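PDB 2XQ0: leukotriene A-4 hydrolase from Saccharomyces cerevisiae, which cleaves amino-terminal residues, preferentially from di- and tripeptides, as a zinc aminopeptidase of the M1 family, with a low epoxide hydrolase activity besides. Local coordinates for residues A[236-241]-A[288-293]; A[473-478]-A[511-516]; A[556-561]-A[589-594]. One frame throughout, in Å; residues are numbered along the deposited sequence.

Interaction 1 of 3, residues A[236-241]-A[288-293]; sequences QWEFEN and LLAHDR. Unlike the reference sequence in segment 288-293: Leu289 (reference Ile).
Arg293 lays its guanidinium flat on the indole of Trp237, a cation-pi stack with Arg293 CZ 3.7 Å from the centroid of the six-membered ring and the planes 18° apart. The same side chain turns two nitrogens, side-on, to the carbonyl of Trp237: NH2 donates to Trp237 O at 2.7 Å and NE to the same oxygen at 2.9 Å. Near the C-terminal end of helix 229-239, where backbone carbonyls run out of amide partners, a long side chain with several donors suits the task. Asn241 CB packs on the other guanidinium face, 3.3 Å from Arg293 NH1, and a water joins Arg293 NH2 to Glu240 OE2.

Glu238 accepts from three backbone amides of the loop. Its chain bends at chi2 (90°), and OE1 accepts from His291 N on the syn side at 2.9 Å. OE2 takes two amides from opposite faces of the carboxylate plane, Ala290 N at 3.1 Å and Arg293 N at 2.9 Å. A second water gives one proton to Glu238 OE2 and the other to Leu288 O. Asp292 turns instead to Ser294 through OD1. Deeper in, Phe239 CZ meets Leu289 CD1 at 4.3 Å.

An alanine in place of Arg293 would probably leave Trp237 O without its two side-chain donors and one face of the indole without its cationic cover. The buried Glu238 carboxylate is likely to be stabilised as an anion, and one acidic side chain thereby gathers three amides of the loop that precedes helix 297-311, which carries His301 and His305 of the zinc site.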
loop_
_atom_site.group_PDB
_atom_site.type_symbol
_atom_site.label_atom_id
_atom_site.label_comp_id
_atom_site.label_asym_id
_atom_site.label_seq_id
_atom_site.Cartn_x
_atom_site.Cartn_y
_atom_site.Cartn_z
ATOM N N GLN A 236 -20.475 -6.215 3.014
ATOM C CA GLN A 236 -21.189 -6.497 1.770
ATOM C C GLN A 236 -21.893 -5.252 1.258
ATOM O O GLN A 236 -21.840 -4.928 0.060
ATOM C CB GLN A 236 -22.174 -7.657 1.957
ATOM C CG GLN A 236 -22.839 -8.112 0.668
ATOM C CD GLN A 236 -23.900 -9.165 0.902
ATOM O OE1 GLN A 236 -24.451 -9.273 1.992
ATOM N NE2 GLN A 236 -24.184 -9.949 -0.120
ATOM N N TRP A 237 -22.544 -4.529 2.162
ATOM C CA TRP A 237 -23.275 -3.346 1.743
ATOM C C TRP A 237 -22.301 -2.291 1.226
ATOM O O TRP A 237 -22.590 -1.589 0.271
ATOM C CB TRP A 237 -24.113 -2.774 2.897
ATOM C CG TRP A 237 -24.921 -1.579 2.475
ATOM C CD1 TRP A 237 -26.185 -1.588 1.955
ATOM C CD2 TRP A 237 -24.517 -0.206 2.528
ATOM N NE1 TRP A 237 -26.591 -0.301 1.679
ATOM C CE2 TRP A 237 -25.588 0.566 2.030
ATOM C CE3 TRP A 237 -23.357 0.448 2.960
ATOM C CZ2 TRP A 237 -25.527 1.956 1.937
ATOM C CZ3 TRP A 237 -23.296 1.832 2.866
ATOM C CH2 TRP A 237 -24.381 2.570 2.362
ATOM N N GLU A 238 -21.136 -2.195 1.849
ATOM C CA GLU A 238 -20.213 -1.113 1.516
ATOM C C GLU A 238 -19.648 -1.274 0.105
ATOM O O GLU A 238 -19.356 -0.284 -0.562
ATOM C CB GLU A 238 -19.083 -1.009 2.542
ATOM C CG GLU A 238 -18.363 0.349 2.569
ATOM C CD GLU A 238 -19.008 1.344 3.553
ATOM O OE1 GLU A 238 -19.873 0.921 4.344
ATOM O OE2 GLU A 238 -18.640 2.538 3.541
ATOM N N PHE A 239 -19.537 -2.517 -0.363
ATOM C CA PHE A 239 -18.821 -2.809 -1.605
ATOM C C PHE A 239 -19.729 -3.220 -2.751
ATOM O O PHE A 239 -19.342 -3.130 -3.919
ATOM C CB PHE A 239 -17.820 -3.950 -1.380
ATOM C CG PHE A 239 -16.703 -3.605 -0.439
ATOM C CD1 PHE A 239 -16.060 -2.382 -0.520
ATOM C CD2 PHE A 239 -16.271 -4.520 0.501
ATOM C CE1 PHE A 239 -15.024 -2.068 0.348
ATOM C CE2 PHE A 239 -15.233 -4.213 1.358
ATOM C CZ PHE A 239 -14.617 -2.982 1.286
ATOM N N GLU A 240 -20.919 -3.712 -2.421
ATOM C CA GLU A 240 -21.728 -4.444 -3.412
ATOM C C GLU A 240 -22.315 -3.543 -4.483
ATOM O O GLU A 240 -22.786 -4.036 -5.508
ATOM C CB GLU A 240 -22.887 -5.204 -2.753
ATOM C CG GLU A 240 -23.964 -4.282 -2.223
ATOM C CD GLU A 240 -25.049 -5.008 -1.409
ATOM O OE1 GLU A 240 -25.127 -6.262 -1.426
ATOM O OE2 GLU A 240 -25.828 -4.307 -0.740
ATOM N N ASN A 241 -22.323 -2.237 -4.237
ATOM C CA ASN A 241 -22.946 -1.308 -5.174
ATOM C C ASN A 241 -21.934 -0.763 -6.159
ATOM O O ASN A 241 -22.303 -0.102 -7.110
ATOM C CB ASN A 241 -23.594 -0.136 -4.437
ATOM C CG ASN A 241 -24.188 0.908 -5.386
ATOM O OD1 ASN A 241 -25.209 0.665 -6.037
ATOM N ND2 ASN A 241 -23.553 2.081 -5.458
ATOM N N LEU A 288 -12.142 0.975 6.194
ATOM C CA LEU A 288 -12.748 1.358 4.929
ATOM C C LEU A 288 -14.261 1.414 5.092
ATOM O O LEU A 288 -14.946 2.087 4.326
ATOM C CB LEU A 288 -12.402 0.373 3.801
ATOM C CG LEU A 288 -10.988 0.392 3.212
ATOM C CD1 LEU A 288 -10.991 -0.247 1.828
ATOM C CD2 LEU A 288 -10.481 1.826 3.140
ATOM N N LEU A 289 -14.783 0.700 6.083
ATOM C CA LEU A 289 -16.216 0.676 6.301
ATOM C C LEU A 289 -16.688 1.909 7.053
ATOM O O LEU A 289 -16.408 2.071 8.246
ATOM C CB LEU A 289 -16.642 -0.581 7.052
ATOM C CG LEU A 289 -16.989 -1.733 6.119
ATOM C CD1 LEU A 289 -15.745 -2.196 5.364
ATOM C CD2 LEU A 289 -17.616 -2.857 6.913
ATOM N N ALA A 290 -17.430 2.759 6.348
ATOM C CA ALA A 290 -17.914 4.006 6.910
ATOM C C ALA A 290 -19.443 4.034 6.955
ATOM O O ALA A 290 -20.044 4.967 7.493
ATOM C CB ALA A 290 -17.379 5.176 6.100
ATOM N N HIS A 291 -20.066 3.008 6.385
ATOM C CA HIS A 291 -21.528 2.883 6.372
ATOM C C HIS A 291 -22.224 3.819 5.386
ATOM O O HIS A 291 -23.450 3.848 5.327
ATOM C CB HIS A 291 -22.126 3.036 7.783
ATOM C CG HIS A 291 -21.646 2.000 8.754
ATOM N ND1 HIS A 291 -20.576 2.210 9.600
ATOM C CD2 HIS A 291 -22.067 0.736 8.989
ATOM C CE1 HIS A 291 -20.368 1.123 10.323
ATOM N NE2 HIS A 291 -21.257 0.213 9.972
ATOM N N ASP A 292 -21.450 4.562 4.606
ATOM C CA ASP A 292 -22.029 5.433 3.581
ATOM C C ASP A 292 -21.352 5.273 2.219
ATOM O O ASP A 292 -21.805 5.843 1.223
ATOM C CB ASP A 292 -21.956 6.894 4.021
ATOM C CG ASP A 292 -20.535 7.359 4.242
ATOM O OD1 ASP A 292 -19.603 6.580 3.958
ATOM O OD2 ASP A 292 -20.348 8.505 4.699
ATOM N N ARG A 293 -20.266 4.503 2.191
ATOM C CA ARG A 293 -19.493 4.251 0.973
ATOM C C ARG A 293 -18.534 5.372 0.572
ATOM O O ARG A 293 -18.253 5.549 -0.611
ATOM C CB ARG A 293 -20.411 3.891 -0.195
ATOM C CG ARG A 293 -21.139 2.596 0.023
ATOM C CD ARG A 293 -22.281 2.403 -0.944
ATOM N NE ARG A 293 -22.934 1.118 -0.725
ATOM C CZ ARG A 293 -24.112 0.784 -1.240
ATOM N NH1 ARG A 293 -24.781 1.653 -1.989
ATOM N NH2 ARG A 293 -24.627 -0.411 -0.999
HETATM O O HOH W 1 -16.568 3.591 2.457
HETATM O O HOH W 2 -26.985 -1.837 -1.894
#

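Interaction 2 of 3, residues A[473-478]-A[511-516]; sequences NVYQLA and LVLFLE
Val474 and Phe514 have the nearest CA atoms across two helices whose short segment axes come within 9.1 Å, crossing at -33°. Aliphatic packing comes first. Val474 CG1 lies 3.4 Å from Phe514 N and 3.8 Å from Leu513 CG, its methyl directed at the backbone of the opposite helix. Valine suits this place: its short side chain lets the helices come close while CG1, anti to the backbone N (chi1 173°), still fills the contact.

Phe514 carries most of the aromatic contact. Leu477 CD2 lies over one face of the ring, 3.5 Å from Phe514 CE1, and Ala478 CB meets the same ring carbon at 4.0 Å. The backbone atoms Ala478 N and Val474 O come to the ring edge; they are already joined to each other within their own helix, so the apolar ring leaves no polar demand there. Alanine, with its single methyl, fits where the phenyl comes so near the main chain. Tyr475 starts out away from the other helix, but its side chain crosses Leu513 at about a right angle, CZ 4.2 Å from Leu513 CD2, and the ring also stacks with His523.

Helix 469-484 thus packs roughly parallel to helix 508-519. Leu513 extends the interface to Phe346 and Ile350 of helix 341-360, whereas Val512 and Leu515, on the far flank, meet helix 557-569, placing helix 508-519 within the layered helices of the C-terminal region.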
loop_
_atom_site.group_PDB
_atom_site.type_symbol
_atom_site.label_atom_id
_atom_site.label_comp_id
_atom_site.label_asym_id
_atom_site.label_seq_id
_atom_site.Cartn_x
_atom_site.Cartn_y
_atom_site.Cartn_z
ATOM N N ASN A 473 -14.557 25.825 -2.314
ATOM C CA ASN A 473 -15.518 25.941 -1.220
ATOM C C ASN A 473 -14.877 25.601 0.134
ATOM O O ASN A 473 -15.092 26.288 1.141
ATOM C CB ASN A 473 -16.660 24.977 -1.505
ATOM C CG ASN A 473 -16.183 23.726 -2.255
ATOM O OD1 ASN A 473 -15.517 22.858 -1.680
ATOM N ND2 ASN A 473 -16.502 23.645 -3.548
ATOM N N VAL A 474 -14.062 24.550 0.140
ATOM C CA VAL A 474 -13.389 24.104 1.354
ATOM C C VAL A 474 -12.407 25.139 1.838
ATOM O O VAL A 474 -12.428 25.542 3.001
ATOM C CB VAL A 474 -12.636 22.793 1.099
ATOM C CG1 VAL A 474 -11.798 22.413 2.306
ATOM C CG2 VAL A 474 -13.636 21.689 0.748
ATOM N N TYR A 475 -11.543 25.581 0.934
ATOM C CA TYR A 475 -10.577 26.621 1.257
ATOM C C TYR A 475 -11.258 27.900 1.745
ATOM O O TYR A 475 -10.825 28.503 2.727
ATOM C CB TYR A 475 -9.693 26.911 0.042
ATOM C CG TYR A 475 -8.737 25.782 -0.293
ATOM C CD1 TYR A 475 -8.082 25.087 0.707
ATOM C CD2 TYR A 475 -8.483 25.423 -1.612
ATOM C CE1 TYR A 475 -7.199 24.054 0.403
ATOM C CE2 TYR A 475 -7.603 24.395 -1.923
ATOM C CZ TYR A 475 -6.965 23.716 -0.916
ATOM O OH TYR A 475 -6.086 22.694 -1.226
ATOM N N GLN A 476 -12.314 28.327 1.065
ATOM C CA GLN A 476 -13.041 29.514 1.515
ATOM C C GLN A 476 -13.532 29.416 2.959
ATOM O O GLN A 476 -13.361 30.349 3.731
ATOM C CB GLN A 476 -14.200 29.842 0.585
ATOM C CG GLN A 476 -13.746 30.286 -0.787
ATOM C CD GLN A 476 -14.906 30.512 -1.726
ATOM O OE1 GLN A 476 -16.001 30.881 -1.297
ATOM N NE2 GLN A 476 -14.674 30.297 -3.018
ATOM N N LEU A 477 -14.141 28.293 3.319
ATOM C CA LEU A 477 -14.670 28.130 4.664
ATOM C C LEU A 477 -13.564 28.139 5.704
ATOM O O LEU A 477 -13.680 28.828 6.718
ATOM C CB LEU A 477 -15.488 26.845 4.793
ATOM C CG LEU A 477 -16.227 26.667 6.122
ATOM C CD1 LEU A 477 -17.266 27.782 6.300
ATOM C CD2 LEU A 477 -16.890 25.302 6.181
ATOM N N ALA A 478 -12.501 27.365 5.482
ATOM C CA ALA A 478 -11.400 27.343 6.443
ATOM C C ALA A 478 -10.857 28.753 6.658
ATOM O O ALA A 478 -10.637 29.177 7.793
ATOM C CB ALA A 478 -10.287 26.384 6.001
ATOM N N LEU A 511 -14.470 17.162 3.842
ATOM C CA LEU A 511 -14.370 17.328 5.294
ATOM C C LEU A 511 -12.938 17.127 5.778
ATOM O O LEU A 511 -12.426 17.910 6.584
ATOM C CB LEU A 511 -15.307 16.358 6.030
ATOM C CG LEU A 511 -16.804 16.662 5.937
ATOM C CD1 LEU A 511 -17.635 15.520 6.508
ATOM C CD2 LEU A 511 -17.134 17.969 6.647
ATOM N N VAL A 512 -12.291 16.069 5.294
ATOM C CA VAL A 512 -10.902 15.822 5.630
ATOM C C VAL A 512 -10.004 16.998 5.232
ATOM O O VAL A 512 -9.213 17.490 6.051
ATOM C CB VAL A 512 -10.418 14.499 5.012
ATOM C CG1 VAL A 512 -8.918 14.377 5.116
ATOM C CG2 VAL A 512 -11.109 13.324 5.716
ATOM N N LEU A 513 -10.135 17.456 3.989
ATOM C CA LEU A 513 -9.387 18.622 3.522
ATOM C C LEU A 513 -9.712 19.868 4.347
ATOM O O LEU A 513 -8.819 20.631 4.713
ATOM C CB LEU A 513 -9.649 18.901 2.038
ATOM C CG LEU A 513 -8.903 20.133 1.475
ATOM C CD1 LEU A 513 -7.392 19.956 1.520
ATOM C CD2 LEU A 513 -9.335 20.422 0.069
ATOM N N PHE A 514 -10.992 20.088 4.631
ATOM C CA PHE A 514 -11.392 21.208 5.498
ATOM C C PHE A 514 -10.684 21.207 6.857
ATOM O O PHE A 514 -10.045 22.198 7.229
ATOM C CB PHE A 514 -12.909 21.216 5.692
ATOM C CG PHE A 514 -13.389 22.250 6.671
ATOM C CD1 PHE A 514 -13.207 23.605 6.418
ATOM C CD2 PHE A 514 -14.034 21.873 7.839
ATOM C CE1 PHE A 514 -13.653 24.563 7.310
ATOM C CE2 PHE A 514 -14.482 22.826 8.741
ATOM C CZ PHE A 514 -14.291 24.175 8.475
ATOM N N LEU A 515 -10.809 20.102 7.594
ATOM C CA LEU A 515 -10.199 19.956 8.924
ATOM C C LEU A 515 -8.686 20.055 8.839
ATOM O O LEU A 515 -8.039 20.595 9.734
ATOM C CB LEU A 515 -10.591 18.625 9.578
ATOM C CG LEU A 515 -12.069 18.458 9.963
ATOM C CD1 LEU A 515 -12.413 16.999 10.195
ATOM C CD2 LEU A 515 -12.407 19.300 11.184
ATOM N N GLU A 516 -8.124 19.522 7.760
ATOM C CA GLU A 516 -6.697 19.680 7.489
ATOM C C GLU A 516 -6.345 21.169 7.362
ATOM O O GLU A 516 -5.524 21.683 8.137
ATOM C CB GLU A 516 -6.291 18.876 6.240
ATOM C CG GLU A 516 -4.856 19.053 5.772
ATOM C CD GLU A 516 -3.828 18.524 6.764
ATOM O OE1 GLU A 516 -4.154 18.384 7.965
ATOM O OE2 GLU A 516 -2.682 18.247 6.340
#

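Interaction 3 of 3, residues A[556-561]-A[589-594]; sequences NAEVVF and MKFVRP
Phe561 and Phe591 make the apolar centre, an oblique pair with ring centroids 5.7 Å apart and planes inclined by 39°. Phe561 CB packs on Phe591 CD1 at 3.8 Å. With CG anti to the backbone N (chi1 171°), Phe561 extends toward the other helix, and its CZ reaches Pro594 CB at 3.5 Å. Large flat side chains suit helices whose axes stay 11.0 Å apart, since smaller ones would hardly span that distance. Trp582 of helix 576-582 touches both phenylalanines.

Around this centre, Ala557 O lies over one face of the Phe591 ring, offset toward the rim, and the aliphatic CG of Lys590 lies over the opposite face. Ala557 CB also approaches Phe591 CE2. The carboxylate carbon Glu558 CD comes to the ring edge, 3.7 Å from Phe591 CZ.

At the polar margin Lys590 NZ donates to the syn lone pair of Glu558 OE2 at 2.7 Å, a salt bridge beside the phenyl edge. Asn556 caps helix 557-569: its OD1 accepts from Glu558 N at 2.7 Å.

The two helices, 15° from parallel, belong to the all-helical C-terminal region of the leukotriene A4 hydrolase family, and Asn556 provides a standard N-cap. At its Lys590 end the contact comes near the active site, that side chain about 6 Å from the bound bestatin, though it is not one of the residues of the inhibitor pocket.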
loop_
_atom_site.group_PDB
_atom_site.type_symbol
_atom_site.label_atom_id
_atom_site.label_comp_id
_atom_site.label_asym_id
_atom_site.label_seq_id
_atom_site.Cartn_x
_atom_site.Cartn_y
_atom_site.Cartn_z
ATOM N N ASN A 556 -16.817 7.750 9.700
ATOM C CA ASN A 556 -15.669 7.660 8.794
ATOM C C ASN A 556 -14.381 7.901 9.556
ATOM O O ASN A 556 -14.140 8.997 10.028
ATOM C CB ASN A 556 -15.809 8.671 7.655
ATOM C CG ASN A 556 -14.728 8.511 6.574
ATOM O OD1 ASN A 556 -13.566 8.242 6.866
ATOM N ND2 ASN A 556 -15.123 8.683 5.322
ATOM N N ALA A 557 -13.550 6.871 9.677
ATOM C CA ALA A 557 -12.315 6.958 10.451
ATOM C C ALA A 557 -11.397 8.066 9.964
ATOM O O ALA A 557 -10.578 8.582 10.724
ATOM C CB ALA A 557 -11.575 5.622 10.419
ATOM N N GLU A 558 -11.511 8.408 8.685
ATOM C CA GLU A 558 -10.688 9.469 8.104
ATOM C C GLU A 558 -11.078 10.834 8.647
ATOM O O GLU A 558 -10.217 11.666 8.933
ATOM C CB GLU A 558 -10.833 9.502 6.578
ATOM C CG GLU A 558 -10.228 8.325 5.860
ATOM C CD GLU A 558 -8.767 8.539 5.552
ATOM O OE1 GLU A 558 -8.246 9.622 5.898
ATOM O OE2 GLU A 558 -8.146 7.635 4.957
ATOM N N VAL A 559 -12.384 11.077 8.740
ATOM C CA VAL A 559 -12.890 12.335 9.266
ATOM C C VAL A 559 -12.746 12.358 10.783
ATOM O O VAL A 559 -12.350 13.365 11.367
ATOM C CB VAL A 559 -14.373 12.541 8.937
ATOM C CG1 VAL A 559 -14.906 13.738 9.729
ATOM C CG2 VAL A 559 -14.584 12.731 7.421
ATOM N N VAL A 560 -13.088 11.245 11.417
ATOM C CA VAL A 560 -12.949 11.128 12.860
ATOM C C VAL A 560 -11.517 11.450 13.285
ATOM O O VAL A 560 -11.306 12.149 14.274
ATOM C CB VAL A 560 -13.358 9.728 13.355
ATOM C CG1 VAL A 560 -12.842 9.487 14.764
ATOM C CG2 VAL A 560 -14.876 9.567 13.283
ATOM N N PHE A 561 -10.540 10.968 12.522
ATOM C CA PHE A 561 -9.143 11.222 12.853
ATOM C C PHE A 561 -8.835 12.699 12.799
ATOM O O PHE A 561 -8.211 13.234 13.708
ATOM C CB PHE A 561 -8.185 10.490 11.920
ATOM C CG PHE A 561 -6.751 10.910 12.096
ATOM C CD1 PHE A 561 -5.948 10.292 13.039
ATOM C CD2 PHE A 561 -6.219 11.947 11.347
ATOM C CE1 PHE A 561 -4.633 10.686 13.223
ATOM C CE2 PHE A 561 -4.906 12.348 11.521
ATOM C CZ PHE A 561 -4.108 11.712 12.465
ATOM N N MET A 589 -1.686 2.184 10.318
ATOM C CA MET A 589 -0.561 3.063 10.645
ATOM C C MET A 589 -0.877 4.528 10.407
ATOM O O MET A 589 -0.569 5.386 11.241
ATOM C CB MET A 589 0.706 2.659 9.882
ATOM C CG MET A 589 1.493 1.553 10.567
ATOM S SD MET A 589 3.049 1.134 9.754
ATOM C CE MET A 589 2.475 0.433 8.207
ATOM N N LYS A 590 -1.511 4.812 9.276
ATOM C CA LYS A 590 -1.804 6.201 8.909
ATOM C C LYS A 590 -2.529 6.978 10.015
ATOM O O LYS A 590 -2.400 8.201 10.092
ATOM C CB LYS A 590 -2.585 6.262 7.588
ATOM C CG LYS A 590 -4.069 6.568 7.734
ATOM C CD LYS A 590 -4.810 6.572 6.387
ATOM C CE LYS A 590 -4.537 7.825 5.569
ATOM N NZ LYS A 590 -5.525 7.978 4.459
ATOM N N PHE A 591 -3.289 6.284 10.866
ATOM C CA PHE A 591 -3.988 6.944 11.980
ATOM C C PHE A 591 -3.246 6.795 13.301
ATOM O O PHE A 591 -3.122 7.756 14.069
ATOM C CB PHE A 591 -5.415 6.412 12.151
ATOM C CG PHE A 591 -6.242 6.474 10.897
ATOM C CD1 PHE A 591 -6.362 7.656 10.192
ATOM C CD2 PHE A 591 -6.905 5.343 10.435
ATOM C CE1 PHE A 591 -7.120 7.709 9.039
ATOM C CE2 PHE A 591 -7.668 5.394 9.280
ATOM C CZ PHE A 591 -7.773 6.572 8.586
ATOM N N VAL A 592 -2.758 5.581 13.548
ATOM C CA VAL A 592 -2.060 5.230 14.781
ATOM C C VAL A 592 -0.785 6.045 15.030
ATOM O O VAL A 592 -0.632 6.638 16.103
ATOM C CB VAL A 592 -1.743 3.720 14.814
ATOM C CG1 VAL A 592 -0.810 3.371 15.972
ATOM C CG2 VAL A 592 -3.034 2.914 14.894
ATOM N N ARG A 593 0.122 6.076 14.053
ATOM C CA ARG A 593 1.384 6.808 14.205
ATOM C C ARG A 593 1.157 8.293 14.482
ATOM O O ARG A 593 1.656 8.835 15.472
ATOM C CB ARG A 593 2.267 6.656 12.967
ATOM C CG ARG A 593 2.876 5.293 12.784
ATOM C CD ARG A 593 3.861 5.305 11.631
ATOM N NE ARG A 593 5.079 6.032 11.971
ATOM C CZ ARG A 593 6.187 6.017 11.236
ATOM N NH1 ARG A 593 6.228 5.308 10.110
ATOM N NH2 ARG A 593 7.256 6.704 11.631
ATOM N N PRO A 594 0.415 8.968 13.593
ATOM C CA PRO A 594 0.160 10.390 13.816
ATOM C C PRO A 594 -0.648 10.607 15.089
ATOM O O PRO A 594 -0.451 11.609 15.772
ATOM C CB PRO A 594 -0.689 10.794 12.600
ATOM C CG PRO A 594 -0.440 9.735 11.573
ATOM C CD PRO A 594 -0.195 8.475 12.343
#

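From the N terminus, interaction 1 is the first to close: it joins the end of helix 229-239 to the loop before helix 297-311, bracketing 46 residues of the catalytic domain, less than half of them helix or strand. Interaction 2 then closes a half-helical excursion of 32 residues between helices 469-484 and 508-519, and interaction 3 a shorter one between helices 557-569 and 589-600. The three follow in series, neither nested nor crossed. Space links them nonetheless. Val512 and Leu515 of interaction 2 pack on the 556-561 segment of interaction 3, while Ala290 of interaction 1 touches Asn556, so 556-561 bridges the catalytic domain and the C-terminal helices.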